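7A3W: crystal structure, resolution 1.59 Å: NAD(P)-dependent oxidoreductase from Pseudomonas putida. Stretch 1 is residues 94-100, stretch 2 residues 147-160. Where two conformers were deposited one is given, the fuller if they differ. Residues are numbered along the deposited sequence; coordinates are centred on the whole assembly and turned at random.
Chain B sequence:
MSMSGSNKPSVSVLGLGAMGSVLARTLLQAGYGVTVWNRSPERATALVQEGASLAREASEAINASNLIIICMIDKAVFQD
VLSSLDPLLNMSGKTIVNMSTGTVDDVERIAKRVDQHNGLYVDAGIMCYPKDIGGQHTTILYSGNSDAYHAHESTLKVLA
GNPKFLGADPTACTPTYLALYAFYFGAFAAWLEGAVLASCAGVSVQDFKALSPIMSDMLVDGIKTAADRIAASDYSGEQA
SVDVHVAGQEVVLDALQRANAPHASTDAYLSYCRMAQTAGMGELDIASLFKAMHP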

# COMPACT_ATOMS: atom_id res chain seq x y z
N LYS B 94 7.31 -19.80 -33.43
CA LYS B 94 6.63 -20.00 -32.13
C LYS B 94 7.08 -18.93 -31.13
O LYS B 94 8.31 -18.66 -31.04
CB LYS B 94 6.92 -21.38 -31.54
CG LYS B 94 6.49 -22.58 -32.36
CD LYS B 94 6.76 -23.89 -31.63
CE LYS B 94 6.45 -25.14 -32.41
NZ LYS B 94 5.04 -25.19 -32.87
N THR B 95 6.15 -18.39 -30.36
CA THR B 95 6.41 -17.38 -29.32
C THR B 95 6.23 -18.06 -27.97
O THR B 95 5.14 -18.57 -27.69
CB THR B 95 5.51 -16.16 -29.45
OG1 THR B 95 5.87 -15.58 -30.70
CG2 THR B 95 5.66 -15.16 -28.34
N ILE B 96 7.31 -18.11 -27.20
CA ILE B 96 7.27 -18.53 -25.78
C ILE B 96 7.04 -17.29 -24.92
O ILE B 96 7.83 -16.36 -25.01
CB ILE B 96 8.59 -19.23 -25.43
CG1 ILE B 96 8.74 -20.53 -26.21
CG2 ILE B 96 8.69 -19.44 -23.93
CD1 ILE B 96 8.03 -21.68 -25.58
N VAL B 97 6.00 -17.31 -24.08
CA VAL B 97 5.67 -16.25 -23.10
C VAL B 97 5.79 -16.87 -21.71
O VAL B 97 4.97 -17.69 -21.36
CB VAL B 97 4.27 -15.66 -23.31
CG1 VAL B 97 4.02 -14.52 -22.34
CG2 VAL B 97 4.10 -15.17 -24.74
N ASN B 98 6.82 -16.46 -20.98
CA ASN B 98 7.13 -17.04 -19.66
C ASN B 98 6.53 -16.15 -18.57
O ASN B 98 7.12 -15.09 -18.27
CB ASN B 98 8.64 -17.16 -19.58
CG ASN B 98 9.11 -17.82 -18.31
OD1 ASN B 98 8.30 -18.16 -17.45
ND2 ASN B 98 10.43 -17.92 -18.20
N MET B 99 5.40 -16.57 -17.98
CA MET B 99 4.69 -15.84 -16.90
C MET B 99 5.04 -16.38 -15.50
O MET B 99 4.37 -16.00 -14.51
CB MET B 99 3.18 -15.94 -17.12
CG MET B 99 2.77 -15.23 -18.37
SD MET B 99 1.00 -15.35 -18.55
CE MET B 99 0.79 -14.51 -20.12
N SER B 100 6.12 -17.16 -15.41
CA SER B 100 6.61 -17.74 -14.14
C SER B 100 7.55 -16.74 -13.46
O SER B 100 8.31 -16.06 -14.16
CB SER B 100 7.27 -19.08 -14.40
OG SER B 100 8.37 -19.29 -13.54
N ASP B 147 7.91 -7.78 -32.14
CA ASP B 147 7.13 -8.30 -33.30
C ASP B 147 6.26 -9.46 -32.80
O ASP B 147 5.05 -9.51 -33.13
CB ASP B 147 8.05 -8.70 -34.46
CG ASP B 147 8.69 -7.51 -35.18
OD1 ASP B 147 8.28 -6.36 -34.91
OD2 ASP B 147 9.60 -7.73 -35.99
N ALA B 148 6.85 -10.34 -31.99
CA ALA B 148 6.21 -11.55 -31.44
C ALA B 148 5.09 -11.15 -30.47
O ALA B 148 3.95 -11.62 -30.62
CB ALA B 148 7.26 -12.41 -30.75
N TYR B 149 5.37 -10.25 -29.54
CA TYR B 149 4.33 -9.76 -28.60
C TYR B 149 3.16 -9.17 -29.39
O TYR B 149 2.00 -9.56 -29.18
CB TYR B 149 4.88 -8.72 -27.62
CG TYR B 149 3.75 -8.15 -26.80
CD1 TYR B 149 3.15 -8.92 -25.81
CD2 TYR B 149 3.24 -6.88 -27.06
CE1 TYR B 149 2.05 -8.46 -25.10
CE2 TYR B 149 2.18 -6.39 -26.32
CZ TYR B 149 1.57 -7.18 -25.36
OH TYR B 149 0.52 -6.70 -24.63
N HIS B 150 3.45 -8.24 -30.29
CA HIS B 150 2.36 -7.55 -31.04
C HIS B 150 1.58 -8.56 -31.87
O HIS B 150 0.34 -8.43 -31.94
CB HIS B 150 2.90 -6.32 -31.77
CG HIS B 150 3.31 -5.23 -30.83
ND1 HIS B 150 2.39 -4.41 -30.21
CD2 HIS B 150 4.52 -4.88 -30.34
CE1 HIS B 150 3.03 -3.58 -29.40
NE2 HIS B 150 4.33 -3.85 -29.46
N ALA B 151 2.24 -9.55 -32.48
CA ALA B 151 1.56 -10.63 -33.24
C ALA B 151 0.53 -11.35 -32.34
O ALA B 151 -0.59 -11.67 -32.81
CB ALA B 151 2.58 -11.55 -33.83
N HIS B 152 0.86 -11.57 -31.06
CA HIS B 152 -0.01 -12.34 -30.13
C HIS B 152 -0.78 -11.43 -29.16
O HIS B 152 -1.44 -11.95 -28.27
CB HIS B 152 0.84 -13.40 -29.43
CG HIS B 152 1.36 -14.41 -30.39
ND1 HIS B 152 0.53 -15.34 -30.97
CD2 HIS B 152 2.59 -14.61 -30.89
CE1 HIS B 152 1.25 -16.09 -31.79
NE2 HIS B 152 2.52 -15.67 -31.74
N GLU B 153 -0.69 -10.11 -29.33
CA GLU B 153 -1.23 -9.14 -28.34
C GLU B 153 -2.72 -9.40 -28.12
O GLU B 153 -3.14 -9.39 -26.96
CB GLU B 153 -0.95 -7.70 -28.79
CG GLU B 153 -1.51 -6.63 -27.88
CD GLU B 153 -1.17 -5.23 -28.33
OE1 GLU B 153 -1.10 -4.34 -27.47
OE2 GLU B 153 -0.95 -5.04 -29.54
N SER B 154 -3.50 -9.58 -29.19
CA SER B 154 -4.97 -9.79 -29.07
C SER B 154 -5.26 -11.09 -28.33
O SER B 154 -6.15 -11.10 -27.48
CB SER B 154 -5.64 -9.81 -30.39
OG SER B 154 -5.53 -8.53 -30.95
N THR B 155 -4.54 -12.15 -28.64
CA THR B 155 -4.71 -13.43 -27.92
C THR B 155 -4.42 -13.20 -26.44
O THR B 155 -5.24 -13.62 -25.63
CB THR B 155 -3.81 -14.52 -28.49
OG1 THR B 155 -4.24 -14.63 -29.85
CG2 THR B 155 -3.95 -15.85 -27.78
N LEU B 156 -3.27 -12.59 -26.10
CA LEU B 156 -2.88 -12.44 -24.68
C LEU B 156 -3.85 -11.51 -23.95
O LEU B 156 -4.06 -11.69 -22.74
CB LEU B 156 -1.44 -11.94 -24.63
CG LEU B 156 -0.42 -12.93 -25.14
CD1 LEU B 156 0.88 -12.21 -25.50
CD2 LEU B 156 -0.16 -13.99 -24.06
N LYS B 157 -4.52 -10.61 -24.66
CA LYS B 157 -5.53 -9.70 -24.08
C LYS B 157 -6.75 -10.46 -23.53
O LYS B 157 -7.42 -9.92 -22.67
CB LYS B 157 -5.97 -8.63 -25.09
CG LYS B 157 -5.21 -7.31 -24.95
CD LYS B 157 -5.88 -6.12 -25.65
N VAL B 158 -6.97 -11.70 -23.93
CA VAL B 158 -8.07 -12.55 -23.39
C VAL B 158 -7.79 -12.78 -21.89
O VAL B 158 -8.73 -12.95 -21.10
CB VAL B 158 -8.12 -13.86 -24.20
CG1 VAL B 158 -8.93 -14.93 -23.50
CG2 VAL B 158 -8.60 -13.61 -25.63
N LEU B 159 -6.51 -12.77 -21.53
CA LEU B 159 -6.07 -13.04 -20.14
C LEU B 159 -6.08 -11.76 -19.31
O LEU B 159 -6.30 -11.85 -18.12
CB LEU B 159 -4.67 -13.65 -20.17
CG LEU B 159 -4.56 -14.99 -20.91
CD1 LEU B 159 -3.11 -15.43 -20.93
CD2 LEU B 159 -5.45 -16.04 -20.28
N ALA B 160 -5.83 -10.60 -19.92
CA ALA B 160 -5.67 -9.32 -19.20
C ALA B 160 -5.96 -8.20 -20.18
O ALA B 160 -5.20 -8.09 -21.15
CB ALA B 160 -4.25 -9.26 -18.66
O HOH W 1 4.84 -16.54 -32.98

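A short strand lies nearly at right angles across a helix, and the two are held by side-chain packing, mostly apolar, with a single water bridge at one end and no direct hydrogen bond between them. Strand 95-98 and the helix that runs through Asp147 and Leu156 cross at -82°, their axes 9.3 Å apart at closest approach, and the contact is small: 250 Å² is buried, both sides summed. The strand's alternation selects its contact residues. Thr95, Val97 and Met99, the last just past the strand, point their CA-to-CB bonds toward the helix, while Ile96 and Asn98 between them make no contact with it. On the other side, Ala148, His152, Leu156 and Leu159 recur every three or four residues and so fall along one face.

The backbones come nearest at Thr95 and Ala148, whose CA atoms are 6.2 Å apart. The methyl side chain of Ala148 suits this close passage: its CB reaches Thr95 OG1 at 3.5 Å and takes up little room. Thr95, with chi1 near -64° (m), has the largest area covered by the other stretch. Its OG1 also lies 3.4 Å from His152 CD2, at the edge of the imidazole ring and near the ring plane. Water 1 joins the same two side chains, 2.7 Å from Thr95 OG1 and 2.8 Å from His152 NE2, so a polar link forms where hydroxyl and ring nitrogen do not bond directly.

Further along, the contact becomes wholly apolar. Val97, beta-branched and well suited to a strand, sets its CG2 4.4 Å from Leu156 CD1, a loose van der Waals contact. Met99 is extended beyond chi1 (m, then t and t), which carries its terminal methyl out to the leucines: Met99 CE lies 4.1 Å from Leu156 CD2 and equally 4.1 Å from Leu159 CD1. Leu156 thus meets both Val97 and Met99; Val97 CG2 lies about as far from Leu156 CD2, 4.5 Å, as from Leu156 CD1, and Leu156 CD2 is also the methyl nearest Met99 CE. These four residues are buried, as befits side chains with no polar group to satisfy.

The helix is kinked where the N atoms of Ser154 and Thr155 lack bonds to the preceding turn, but regular bonding returns with Leu156 N to His152 O at 2.9 Å, tying together two of the contact residues. Leu159 N in turn bonds Leu156 O at 2.9 Å, linking the two leucines that meet Met99. On the strand side, Asn98 OD1 accepts a hydrogen bond from Ser100 N at 3.1 Å, a bond that spans Met99.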